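Local atomic coordinates of DNA polymerase III, beta chain (Streptococcus pneumoniae, PDB entry 2AWA), a protein that probably encircles DNA as a ring-shaped head-to-tail homodimer and tethers DNA polymerases and other proteins to it, giving them processivity. Residues 17-22 with 102-107; 155-160 with 200-205; 275-280 with 355-360. All coordinates share one frame; numbering follows the deposited sequence.

Contact 1: 17-22 with 102-107; sequences SINKNL and PDVTLD
Ile18 and Leu106 form the hydrogen-bonded pair of an antiparallel ladder at the point where strand 15-19 of the N-terminal clamp domain passes into helix 20-31. Ile18 N donates to Leu106 O at 3.2 Å, and Leu106 N returns the bond to Ile18 O at 2.8 Å. Ser17 with Asp107 and Asn19 with Thr105 are the non-hydrogen-bonded neighbours. Both side chains of the central pair leave the sheet on the same face and lie side by side, Ile18 CG2 resting 4.0 Å from Leu106 CG. Phe23 of the helix touches both of them, which joins the buried face of the ladder to the helix.

The last rung lies beyond the strand. Lys20 N, already in the first turn of the helix, donates to Val104 O at 2.6 Å. Asn19 is the N-cap: chi1 of 165° sets CG anti to the backbone N, and OD1 of the amide accepts from Leu22 N at 2.9 Å in the carbonyl plane. The other branch of this amide, ND2, approaches Val104 CG1 to 3.5 Å. The Lys20 chain crosses the Leu106 side chain at about a right angle, with CB 4.0 Å from Leu106 CD2. It then bends at chi3 (80°), and Lys20 NZ is hydrogen-bonded to Leu101 O, just before the second segment. A strand running directly into a capped helix, with the residue just before the neighbouring strand bonded to the helix's first turn, fits the sheet-and-helix architecture of the DNA-clamp fold.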
ATOM      1  N   SER B  17      10.727  26.025  20.583  1.00 65.27           N
ATOM      2  CA  SER B  17       9.759  26.075  19.481  1.00 65.28           C
ATOM      3  C   SER B  17      10.499  25.888  18.160  1.00 63.36           C
ATOM      4  O   SER B  17      11.702  26.164  18.081  1.00 60.30           O
ATOM      5  CB  SER B  17       8.985  27.389  19.486  1.00 63.99           C
ATOM      6  OG  SER B  17       9.880  28.464  19.285  1.00 63.33           O
ATOM      7  N   ILE B  18       9.761  25.436  17.141  1.00 61.21           N
ATOM      8  CA  ILE B  18      10.351  24.927  15.917  1.00 60.73           C
ATOM      9  C   ILE B  18       9.334  24.853  14.802  1.00 59.63           C
ATOM     10  O   ILE B  18       8.135  24.779  15.055  1.00 61.45           O
ATOM     11  CB  ILE B  18      10.888  23.496  16.154  1.00 62.71           C
ATOM     12  CG1 ILE B  18      11.802  23.048  15.009  1.00 66.08           C
ATOM     13  CG2 ILE B  18       9.725  22.500  16.342  1.00 63.31           C
ATOM     14  CD1 ILE B  18      12.724  21.943  15.398  1.00 65.57           C
ATOM     15  N   ASN B  19       9.825  24.831  13.571  1.00 58.47           N
ATOM     16  CA  ASN B  19       8.986  24.675  12.378  1.00 58.43           C
ATOM     17  C   ASN B  19       8.476  23.218  12.311  1.00 57.69           C
ATOM     18  O   ASN B  19       9.256  22.285  12.317  1.00 56.36           O
ATOM     19  CB  ASN B  19       9.800  25.129  11.138  1.00 58.12           C
ATOM     20  CG  ASN B  19       9.206  24.683   9.814  1.00 63.24           C
ATOM     21  OD1 ASN B  19       9.443  23.562   9.362  1.00 63.95           O
ATOM     22  ND2 ASN B  19       8.479  25.579   9.155  1.00 71.58           N
ATOM     23  N   LYS B  20       7.160  23.023  12.286  1.00 60.46           N
ATOM     24  CA  LYS B  20       6.590  21.669  12.345  1.00 60.65           C
ATOM     25  C   LYS B  20       7.179  20.720  11.304  1.00 58.94           C
ATOM     26  O   LYS B  20       7.547  19.594  11.643  1.00 57.73           O
ATOM     27  CB  LYS B  20       5.060  21.678  12.231  1.00 61.58           C
ATOM     28  CG  LYS B  20       4.418  20.247  12.269  1.00 62.75           C
ATOM     29  CD  LYS B  20       2.937  20.248  11.900  1.00 64.65           C
ATOM     30  CE  LYS B  20       2.739  20.297  10.401  1.00 72.73           C
ATOM     31  NZ  LYS B  20       1.350  20.671  10.032  1.00 79.08           N
ATOM     32  N   ASN B  21       7.290  21.160  10.053  1.00 59.18           N
ATOM     33  CA  ASN B  21       7.796  20.262   8.998  1.00 61.27           C
ATOM     34  C   ASN B  21       9.268  19.852   9.115  1.00 62.25           C
ATOM     35  O   ASN B  21       9.586  18.691   8.927  1.00 65.00           O
ATOM     36  CB  ASN B  21       7.510  20.823   7.617  1.00 59.79           C
ATOM     37  CG  ASN B  21       6.034  20.828   7.304  1.00 69.11           C
ATOM     38  OD1 ASN B  21       5.227  20.163   7.988  1.00 61.09           O
ATOM     39  ND2 ASN B  21       5.655  21.580   6.271  1.00 72.14           N
ATOM     40  N   LEU B  22      10.170  20.777   9.423  1.00 63.17           N
ATOM     41  CA  LEU B  22      11.569  20.389   9.564  1.00 63.92           C
ATOM     42  C   LEU B  22      11.735  19.462  10.765  1.00 63.79           C
ATOM     43  O   LEU B  22      12.531  18.514  10.707  1.00 63.74           O
ATOM     44  CB  LEU B  22      12.493  21.597   9.679  1.00 64.59           C
ATOM     45  CG  LEU B  22      13.971  21.213   9.511  1.00 68.46           C
ATOM     46  CD1 LEU B  22      14.708  22.210   8.635  1.00 69.45           C
ATOM     47  CD2 LEU B  22      14.666  21.062  10.856  1.00 69.97           C
ATOM     48  N   PRO B 102      -1.961  21.660  13.423  1.00 64.95           N
ATOM     49  CA  PRO B 102      -2.446  22.511  12.332  1.00 64.71           C
ATOM     50  C   PRO B 102      -1.484  23.574  11.806  1.00 65.34           C
ATOM     51  O   PRO B 102      -1.551  23.886  10.624  1.00 66.07           O
ATOM     52  CB  PRO B 102      -3.689  23.172  12.935  1.00 63.41           C
ATOM     53  CG  PRO B 102      -3.429  23.240  14.372  1.00 64.75           C
ATOM     54  CD  PRO B 102      -2.484  22.108  14.729  1.00 66.46           C
ATOM     55  N   ASP B 103      -0.601  24.110  12.651  1.00 66.32           N
ATOM     56  CA  ASP B 103       0.218  25.295  12.300  1.00 67.00           C
ATOM     57  C   ASP B 103       1.657  24.973  11.875  1.00 67.38           C
ATOM     58  O   ASP B 103       2.176  23.891  12.144  1.00 70.97           O
ATOM     59  CB  ASP B 103       0.236  26.300  13.466  1.00 66.18           C
ATOM     60  CG  ASP B 103      -0.990  27.250  13.465  1.00 74.10           C
ATOM     61  OD1 ASP B 103      -2.062  26.895  12.903  1.00 71.06           O
ATOM     62  OD2 ASP B 103      -0.874  28.370  14.035  1.00 81.10           O
ATOM     63  N   VAL B 104       2.286  25.945  11.220  1.00 65.50           N
ATOM     64  CA  VAL B 104       3.634  25.831  10.657  1.00 64.62           C
ATOM     65  C   VAL B 104       4.742  25.671  11.716  1.00 64.23           C
ATOM     66  O   VAL B 104       5.768  25.041  11.457  1.00 63.79           O
ATOM     67  CB  VAL B 104       3.941  27.081   9.753  1.00 65.45           C
ATOM     68  CG1 VAL B 104       5.443  27.276   9.512  1.00 68.64           C
ATOM     69  CG2 VAL B 104       3.217  26.968   8.423  1.00 65.63           C
ATOM     70  N   THR B 105       4.559  26.281  12.881  1.00 63.95           N
ATOM     71  CA  THR B 105       5.485  26.131  13.996  1.00 63.86           C
ATOM     72  C   THR B 105       4.758  25.513  15.168  1.00 64.64           C
ATOM     73  O   THR B 105       3.519  25.450  15.192  1.00 61.99           O
ATOM     74  CB  THR B 105       6.082  27.486  14.475  1.00 65.15           C
ATOM     75  OG1 THR B 105       5.053  28.325  15.029  1.00 64.70           O
ATOM     76  CG2 THR B 105       6.789  28.219  13.328  1.00 66.79           C
ATOM     77  N   LEU B 106       5.526  25.070  16.157  1.00 65.66           N
ATOM     78  CA  LEU B 106       4.920  24.526  17.354  1.00 66.49           C
ATOM     79  C   LEU B 106       5.748  24.753  18.595  1.00 65.49           C
ATOM     80  O   LEU B 106       6.971  24.874  18.529  1.00 65.32           O
ATOM     81  CB  LEU B 106       4.653  23.037  17.168  1.00 68.64           C
ATOM     82  CG  LEU B 106       5.833  22.071  17.206  1.00 68.41           C
ATOM     83  CD1 LEU B 106       5.967  21.421  18.574  1.00 70.85           C
ATOM     84  CD2 LEU B 106       5.621  21.007  16.160  1.00 74.15           C
ATOM     85  N   ASP B 107       5.052  24.801  19.727  1.00 65.01           N
ATOM     86  CA  ASP B 107       5.686  24.971  21.014  1.00 65.48           C
ATOM     87  C   ASP B 107       5.833  23.635  21.708  1.00 63.08           C
ATOM     88  O   ASP B 107       4.901  22.864  21.754  1.00 63.30           O
ATOM     89  CB  ASP B 107       4.873  25.914  21.891  1.00 67.19           C
ATOM     90  CG  ASP B 107       5.729  26.597  22.935  1.00 69.58           C
ATOM     91  OD1 ASP B 107       6.364  27.619  22.596  1.00 75.93           O
ATOM     92  OD2 ASP B 107       5.784  26.099  24.083  1.00 74.98           O
TER

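Contact 2: 155-160 with 200-205; sequences KKIINE and KKLTLE
Glu160 and Lys200 form a salt bridge between helix 151-161 and strand 196-203, within the helix-on-sheet layer of the central clamp domain. The helix packs on one face of the sheet, roughly antiparallel to the strand (160°), with the segment axes 9.7 Å apart.

The apolar part of the contact is small. Ile157 reaches the strand with its CG1 branch: CD1 meets Leu202 CD1 at 4.0 Å, and CG1 lies 4.2 Å from Lys200 CG, the Ile157 and Lys200 side chains crossing at about a right angle. Leu187 and Thr189 of the adjacent strand also touch Ile157, so its side chain packs against two neighbouring strands.

The polar part is built by the long side chain of Lys200, which starts with CG anti to the backbone N and bends at chi2 (61°) and again at chi4. Its methylenes curl past Glu160 OE1, with Lys200 CD 3.3 Å from that oxygen. Glu378 carries a further carboxylate nearby, with OE2 in a long, weak ion pair with Lys200 NZ and another with Lys156 NZ. Lys156 NZ and Lys200 NZ are 4.9 Å apart; the carboxylates of Glu160 and Glu378, themselves close through OE2, probably offset this repulsion, and the lysines theirs. In the salt bridge itself, Lys200 NZ donates to the syn lone pair of Glu160 OE1 at 2.7 Å.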
ATOM      1  N   LYS B 155      25.342   4.137  -2.050  1.00 60.62           N
ATOM      2  CA  LYS B 155      23.985   3.700  -2.436  1.00 62.25           C
ATOM      3  C   LYS B 155      24.024   2.790  -3.660  1.00 63.38           C
ATOM      4  O   LYS B 155      23.235   1.839  -3.754  1.00 65.45           O
ATOM      5  CB  LYS B 155      23.063   4.890  -2.741  1.00 61.60           C
ATOM      6  CG  LYS B 155      22.739   5.786  -1.530  1.00 64.23           C
ATOM      7  CD  LYS B 155      21.654   6.785  -1.873  1.00 64.44           C
ATOM      8  CE  LYS B 155      21.236   7.642  -0.698  1.00 64.98           C
ATOM      9  NZ  LYS B 155      19.814   8.070  -0.855  1.00 66.87           N
ATOM     10  N   LYS B 156      24.944   3.075  -4.590  1.00 63.91           N
ATOM     11  CA  LYS B 156      25.107   2.262  -5.783  1.00 64.66           C
ATOM     12  C   LYS B 156      25.699   0.885  -5.434  1.00 63.94           C
ATOM     13  O   LYS B 156      25.219  -0.135  -5.905  1.00 65.66           O
ATOM     14  CB  LYS B 156      25.951   2.981  -6.833  1.00 63.94           C
ATOM     15  CG  LYS B 156      25.951   2.244  -8.155  1.00 69.90           C
ATOM     16  CD  LYS B 156      26.470   3.063  -9.341  1.00 70.18           C
ATOM     17  CE  LYS B 156      26.923   2.100 -10.468  1.00 76.66           C
ATOM     18  NZ  LYS B 156      26.793   2.629 -11.855  1.00 77.67           N
ATOM     19  N   ILE B 157      26.727   0.854  -4.600  1.00 62.99           N
ATOM     20  CA  ILE B 157      27.241  -0.415  -4.094  1.00 63.78           C
ATOM     21  C   ILE B 157      26.162  -1.222  -3.366  1.00 61.42           C
ATOM     22  O   ILE B 157      26.045  -2.417  -3.542  1.00 59.22           O
ATOM     23  CB  ILE B 157      28.406  -0.174  -3.138  1.00 64.97           C
ATOM     24  CG1 ILE B 157      29.688   0.006  -3.931  1.00 72.17           C
ATOM     25  CG2 ILE B 157      28.580  -1.340  -2.161  1.00 70.50           C
ATOM     26  CD1 ILE B 157      30.847   0.509  -3.077  1.00 77.40           C
ATOM     27  N   ILE B 158      25.387  -0.545  -2.533  1.00 61.83           N
ATOM     28  CA  ILE B 158      24.354  -1.198  -1.774  1.00 60.45           C
ATOM     29  C   ILE B 158      23.340  -1.819  -2.704  1.00 62.27           C
ATOM     30  O   ILE B 158      23.040  -2.984  -2.556  1.00 67.82           O
ATOM     31  CB  ILE B 158      23.704  -0.255  -0.757  1.00 58.85           C
ATOM     32  CG1 ILE B 158      24.721   0.109   0.326  1.00 60.33           C
ATOM     33  CG2 ILE B 158      22.534  -0.923  -0.096  1.00 57.65           C
ATOM     34  CD1 ILE B 158      24.369   1.340   1.153  1.00 61.61           C
ATOM     35  N   ASN B 159      22.846  -1.087  -3.693  1.00 64.45           N
ATOM     36  CA  ASN B 159      21.849  -1.663  -4.614  1.00 64.29           C
ATOM     37  C   ASN B 159      22.403  -2.777  -5.494  1.00 63.14           C
ATOM     38  O   ASN B 159      21.656  -3.685  -5.915  1.00 58.80           O
ATOM     39  CB  ASN B 159      21.219  -0.588  -5.496  1.00 64.87           C
ATOM     40  CG  ASN B 159      20.119   0.126  -4.806  1.00 68.51           C
ATOM     41  OD1 ASN B 159      19.280  -0.500  -4.143  1.00 72.45           O
ATOM     42  ND2 ASN B 159      20.111   1.455  -4.920  1.00 70.29           N
ATOM     43  N   GLU B 160      23.703  -2.704  -5.781  1.00 61.88           N
ATOM     44  CA  GLU B 160      24.343  -3.764  -6.535  1.00 63.94           C
ATOM     45  C   GLU B 160      24.703  -5.043  -5.738  1.00 62.97           C
ATOM     46  O   GLU B 160      24.919  -6.071  -6.343  1.00 60.13           O
ATOM     47  CB  GLU B 160      25.545  -3.219  -7.260  1.00 66.23           C
ATOM     48  CG  GLU B 160      25.135  -2.374  -8.461  1.00 73.56           C
ATOM     49  CD  GLU B 160      26.296  -1.588  -9.076  1.00 80.22           C
ATOM     50  OE1 GLU B 160      27.366  -1.463  -8.410  1.00 74.70           O
ATOM     51  OE2 GLU B 160      26.110  -1.108 -10.227  1.00 80.08           O
ATOM     52  N   LYS B 200      31.126  -6.096  -6.520  1.00 66.20           N
ATOM     53  CA  LYS B 200      31.391  -4.820  -7.153  1.00 65.81           C
ATOM     54  C   LYS B 200      32.755  -4.332  -6.674  1.00 64.37           C
ATOM     55  O   LYS B 200      33.040  -4.361  -5.482  1.00 63.03           O
ATOM     56  CB  LYS B 200      30.291  -3.824  -6.775  1.00 66.13           C
ATOM     57  CG  LYS B 200      30.495  -2.385  -7.256  1.00 70.37           C
ATOM     58  CD  LYS B 200      30.556  -2.281  -8.776  1.00 79.38           C
ATOM     59  CE  LYS B 200      30.719  -0.819  -9.249  1.00 83.34           C
ATOM     60  NZ  LYS B 200      29.607   0.084  -8.762  1.00 91.64           N
ATOM     61  N   LYS B 201      33.579  -3.875  -7.612  1.00 64.78           N
ATOM     62  CA  LYS B 201      34.920  -3.377  -7.323  1.00 63.73           C
ATOM     63  C   LYS B 201      35.107  -1.949  -7.869  1.00 62.53           C
ATOM     64  O   LYS B 201      34.741  -1.664  -9.000  1.00 60.99           O
ATOM     65  CB  LYS B 201      35.953  -4.277  -7.983  1.00 63.27           C
ATOM     66  CG  LYS B 201      36.110  -5.698  -7.450  1.00 62.66           C
ATOM     67  CD  LYS B 201      37.236  -6.368  -8.267  1.00 66.33           C
ATOM     68  CE  LYS B 201      37.802  -7.639  -7.652  1.00 73.65           C
ATOM     69  NZ  LYS B 201      39.186  -7.958  -8.208  1.00 69.64           N
ATOM     70  N   LEU B 202      35.684  -1.064  -7.061  1.00 64.08           N
ATOM     71  CA  LEU B 202      36.020   0.302  -7.472  1.00 64.59           C
ATOM     72  C   LEU B 202      37.460   0.574  -7.154  1.00 64.60           C
ATOM     73  O   LEU B 202      38.039  -0.112  -6.319  1.00 62.81           O
ATOM     74  CB  LEU B 202      35.250   1.316  -6.652  1.00 64.58           C
ATOM     75  CG  LEU B 202      33.759   1.354  -6.837  1.00 75.63           C
ATOM     76  CD1 LEU B 202      33.191   2.246  -5.749  1.00 82.34           C
ATOM     77  CD2 LEU B 202      33.410   1.859  -8.244  1.00 82.84           C
ATOM     78  N   THR B 203      38.003   1.619  -7.783  1.00 65.10           N
ATOM     79  CA  THR B 203      39.221   2.254  -7.319  1.00 65.95           C
ATOM     80  C   THR B 203      38.869   3.629  -6.759  1.00 67.29           C
ATOM     81  O   THR B 203      38.291   4.454  -7.457  1.00 67.70           O
ATOM     82  CB  THR B 203      40.225   2.412  -8.443  1.00 66.13           C
ATOM     83  OG1 THR B 203      40.514   1.122  -8.993  1.00 67.99           O
ATOM     84  CG2 THR B 203      41.503   3.039  -7.923  1.00 63.85           C
ATOM     85  N   LEU B 204      39.214   3.868  -5.495  1.00 68.19           N
ATOM     86  CA  LEU B 204      38.937   5.147  -4.848  1.00 68.14           C
ATOM     87  C   LEU B 204      39.819   6.214  -5.475  1.00 67.81           C
ATOM     88  O   LEU B 204      41.006   5.975  -5.706  1.00 68.58           O
ATOM     89  CB  LEU B 204      39.192   5.056  -3.339  1.00 68.26           C
ATOM     90  CG  LEU B 204      38.367   4.026  -2.536  1.00 70.08           C
ATOM     91  CD1 LEU B 204      38.658   4.145  -1.045  1.00 68.23           C
ATOM     92  CD2 LEU B 204      36.866   4.163  -2.784  1.00 68.00           C
ATOM     93  N   GLU B 205      39.245   7.378  -5.773  1.00 68.02           N
ATOM     94  CA  GLU B 205      40.023   8.464  -6.390  1.00 70.27           C
ATOM     95  C   GLU B 205      41.195   8.917  -5.494  1.00 70.51           C
ATOM     96  O   GLU B 205      42.256   9.284  -6.003  1.00 71.16           O
ATOM     97  CB  GLU B 205      39.130   9.661  -6.763  1.00 69.71           C
TER

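Contact 3: 275-280 with 355-360; sequences TITFNV and SEKVTI
Val358 O sits at the edge of the Phe278 ring near its plane, and Ile360 CD1 comes in obliquely, 3.8 Å from Phe278 CD2. Ile276 CG2 of the same strand lies over one face, 3.1 Å above the plane, offset toward the rim. The Asn279 amide and Glu356 carboxylate cross obliquely, their planes 66° apart. The ring lies on the face bearing Ile276, Phe278, Val358 and Ile360 in an antiparallel ladder between strands 274-279 and 357-362 of the C-terminal clamp domain, where Leu283 of helix 280-294 touches Phe278 and Ile360. Phe278 CG lies anti to the carbonyl carbon (chi1 -77°), and Phe278 CB packs on Val358 CG1 at 3.7 Å.

Paired backbone bonds link Ile276 with Ile360 and Phe278 with Val358. On the other face Thr277 OG1 and Thr359 OG1 hydrogen-bond at 3.1 Å; either may donate.

Where strand meets helix, Asn279 is the N-cap, its OD1 accepting from Asn282 N. Val280 CG2 wedges over the turn, 3.3 Å from Ser355 O and 3.8 Å from Val358 CB. Ser355 OG closes that turn on Lys357 O at 2.7 Å. Val280 N donates to Glu356 O at 3.0 Å, with an N-H...O angle of 177°.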
ATOM      1  N   THR B 275      28.330 -18.194 -24.213  1.00 60.55           N
ATOM      2  CA  THR B 275      27.887 -16.890 -23.736  1.00 60.61           C
ATOM      3  C   THR B 275      26.609 -16.458 -24.484  1.00 62.00           C
ATOM      4  O   THR B 275      26.351 -16.913 -25.603  1.00 64.04           O
ATOM      5  CB  THR B 275      28.954 -15.824 -23.894  1.00 58.50           C
ATOM      6  OG1 THR B 275      29.020 -15.422 -25.263  1.00 58.95           O
ATOM      7  CG2 THR B 275      30.314 -16.337 -23.425  1.00 60.24           C
ATOM      8  N   ILE B 276      25.804 -15.613 -23.846  1.00 59.93           N
ATOM      9  CA  ILE B 276      24.637 -15.022 -24.476  1.00 60.33           C
ATOM     10  C   ILE B 276      24.524 -13.566 -24.062  1.00 60.23           C
ATOM     11  O   ILE B 276      24.743 -13.228 -22.902  1.00 61.93           O
ATOM     12  CB  ILE B 276      23.346 -15.716 -24.063  1.00 59.72           C
ATOM     13  CG1 ILE B 276      23.420 -17.200 -24.395  1.00 61.50           C
ATOM     14  CG2 ILE B 276      22.186 -15.100 -24.814  1.00 64.70           C
ATOM     15  CD1 ILE B 276      22.297 -18.017 -23.830  1.00 57.97           C
ATOM     16  N   THR B 277      24.166 -12.698 -24.999  1.00 59.03           N
ATOM     17  CA  THR B 277      24.044 -11.291 -24.678  1.00 58.38           C
ATOM     18  C   THR B 277      22.614 -10.833 -24.910  1.00 58.76           C
ATOM     19  O   THR B 277      22.085 -10.896 -26.021  1.00 59.67           O
ATOM     20  CB  THR B 277      25.079 -10.450 -25.433  1.00 57.62           C
ATOM     21  OG1 THR B 277      26.391 -10.954 -25.134  1.00 55.62           O
ATOM     22  CG2 THR B 277      25.016  -9.014 -24.976  1.00 57.50           C
ATOM     23  N   PHE B 278      21.993 -10.385 -23.830  1.00 58.15           N
ATOM     24  CA  PHE B 278      20.564 -10.161 -23.798  1.00 58.11           C
ATOM     25  C   PHE B 278      20.257  -8.712 -23.564  1.00 57.43           C
ATOM     26  O   PHE B 278      21.042  -8.002 -22.941  1.00 59.49           O
ATOM     27  CB  PHE B 278      19.960 -10.878 -22.614  1.00 58.28           C
ATOM     28  CG  PHE B 278      19.798 -12.349 -22.775  1.00 58.86           C
ATOM     29  CD1 PHE B 278      18.696 -12.872 -23.453  1.00 62.81           C
ATOM     30  CD2 PHE B 278      20.669 -13.228 -22.125  1.00 55.60           C
ATOM     31  CE1 PHE B 278      18.500 -14.275 -23.540  1.00 61.08           C
ATOM     32  CE2 PHE B 278      20.483 -14.605 -22.202  1.00 54.64           C
ATOM     33  CZ  PHE B 278      19.407 -15.128 -22.924  1.00 61.42           C
ATOM     34  N   ASN B 279      19.091  -8.290 -24.037  1.00 57.13           N
ATOM     35  CA  ASN B 279      18.467  -7.066 -23.571  1.00 58.17           C
ATOM     36  C   ASN B 279      17.929  -7.316 -22.141  1.00 60.29           C
ATOM     37  O   ASN B 279      17.143  -8.265 -21.901  1.00 59.14           O
ATOM     38  CB  ASN B 279      17.336  -6.635 -24.514  1.00 57.20           C
ATOM     39  CG  ASN B 279      16.622  -5.395 -24.023  1.00 59.56           C
ATOM     40  OD1 ASN B 279      15.681  -5.486 -23.248  1.00 62.76           O
ATOM     41  ND2 ASN B 279      17.081  -4.223 -24.454  1.00 65.38           N
ATOM     42  N   VAL B 280      18.353  -6.460 -21.208  1.00 60.19           N
ATOM     43  CA  VAL B 280      18.134  -6.690 -19.784  1.00 59.42           C
ATOM     44  C   VAL B 280      16.655  -6.715 -19.478  1.00 59.86           C
ATOM     45  O   VAL B 280      16.155  -7.653 -18.837  1.00 58.84           O
ATOM     46  CB  VAL B 280      18.833  -5.598 -18.926  1.00 59.75           C
ATOM     47  CG1 VAL B 280      18.401  -5.662 -17.458  1.00 57.92           C
ATOM     48  CG2 VAL B 280      20.336  -5.741 -19.030  1.00 58.42           C
ATOM     49  N   SER B 355      22.512  -1.184 -16.973  1.00 58.63           N
ATOM     50  CA  SER B 355      22.831  -1.200 -18.403  1.00 55.41           C
ATOM     51  C   SER B 355      21.716  -1.745 -19.279  1.00 55.55           C
ATOM     52  O   SER B 355      20.876  -2.528 -18.834  1.00 53.95           O
ATOM     53  CB  SER B 355      24.092  -2.017 -18.654  1.00 53.77           C
ATOM     54  OG  SER B 355      23.893  -3.372 -18.351  1.00 53.41           O
ATOM     55  N   GLU B 356      21.737  -1.338 -20.544  1.00 56.69           N
ATOM     56  CA  GLU B 356      20.765  -1.809 -21.526  1.00 58.16           C
ATOM     57  C   GLU B 356      20.894  -3.309 -21.774  1.00 56.99           C
ATOM     58  O   GLU B 356      19.907  -3.981 -22.016  1.00 58.98           O
ATOM     59  CB  GLU B 356      20.942  -1.053 -22.845  1.00 56.95           C
ATOM     60  CG  GLU B 356      19.848  -1.346 -23.867  1.00 62.12           C
ATOM     61  CD  GLU B 356      20.042  -0.641 -25.206  1.00 64.06           C
ATOM     62  OE1 GLU B 356      20.663   0.447 -25.256  1.00 76.28           O
ATOM     63  OE2 GLU B 356      19.555  -1.183 -26.224  1.00 76.22           O
ATOM     64  N   LYS B 357      22.111  -3.830 -21.715  1.00 56.90           N
ATOM     65  CA  LYS B 357      22.377  -5.194 -22.132  1.00 58.40           C
ATOM     66  C   LYS B 357      23.162  -5.941 -21.080  1.00 56.91           C
ATOM     67  O   LYS B 357      23.799  -5.330 -20.227  1.00 54.65           O
ATOM     68  CB  LYS B 357      23.129  -5.218 -23.468  1.00 59.54           C
ATOM     69  CG  LYS B 357      22.238  -5.417 -24.689  1.00 62.51           C
ATOM     70  CD  LYS B 357      22.994  -5.193 -26.023  1.00 62.48           C
ATOM     71  CE  LYS B 357      22.692  -3.816 -26.637  1.00 66.59           C
ATOM     72  NZ  LYS B 357      23.225  -3.663 -28.025  1.00 68.23           N
ATOM     73  N   VAL B 358      23.063  -7.270 -21.128  1.00 57.26           N
ATOM     74  CA  VAL B 358      23.715  -8.138 -20.152  1.00 58.20           C
ATOM     75  C   VAL B 358      24.363  -9.321 -20.852  1.00 59.00           C
ATOM     76  O   VAL B 358      23.746  -9.986 -21.684  1.00 57.88           O
ATOM     77  CB  VAL B 358      22.733  -8.641 -19.057  1.00 57.78           C
ATOM     78  CG1 VAL B 358      21.596  -9.487 -19.646  1.00 58.92           C
ATOM     79  CG2 VAL B 358      23.474  -9.432 -17.978  1.00 57.10           C
ATOM     80  N   THR B 359      25.623  -9.567 -20.524  1.00 59.92           N
ATOM     81  CA  THR B 359      26.284 -10.761 -21.008  1.00 61.09           C
ATOM     82  C   THR B 359      26.322 -11.826 -19.931  1.00 61.17           C
ATOM     83  O   THR B 359      26.905 -11.612 -18.880  1.00 64.28           O
ATOM     84  CB  THR B 359      27.675 -10.447 -21.465  1.00 59.51           C
ATOM     85  OG1 THR B 359      27.573  -9.598 -22.607  1.00 64.13           O
ATOM     86  CG2 THR B 359      28.404 -11.716 -21.851  1.00 57.62           C
ATOM     87  N   ILE B 360      25.707 -12.970 -20.213  1.00 60.05           N
ATOM     88  CA  ILE B 360      25.726 -14.125 -19.316  1.00 58.68           C
ATOM     89  C   ILE B 360      26.609 -15.223 -19.887  1.00 56.32           C
ATOM     90  O   ILE B 360      26.473 -15.586 -21.035  1.00 55.85           O
ATOM     91  CB  ILE B 360      24.311 -14.706 -19.113  1.00 58.28           C
ATOM     92  CG1 ILE B 360      23.318 -13.601 -18.756  1.00 57.00           C
ATOM     93  CG2 ILE B 360      24.325 -15.758 -18.020  1.00 57.24           C
ATOM     94  CD1 ILE B 360      21.867 -14.101 -18.593  1.00 61.33           C
TER

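How the contacts relate
Each contact falls in a different one of the three clamp domains. Contacts 1 and 3 are equivalent in design: a strand leading through an asparagine N-cap into a helix, paired with a strand that follows a turn, at the same 159° axis angle. They lie on opposite sides of the chain's centre, centres 51 Å apart. Contact 1 is at the surface, with Pro102 packing on Arg289 of the second subunit; contact 3 is partly buried and adds a phenylalanine ring among aliphatic side chains. Contact 2 is buried and joins helix to sheet by side chains, with a salt bridge in place of backbone rungs. Contacts 2 and 3 reach the same sheet, nearest atoms about 8 Å apart.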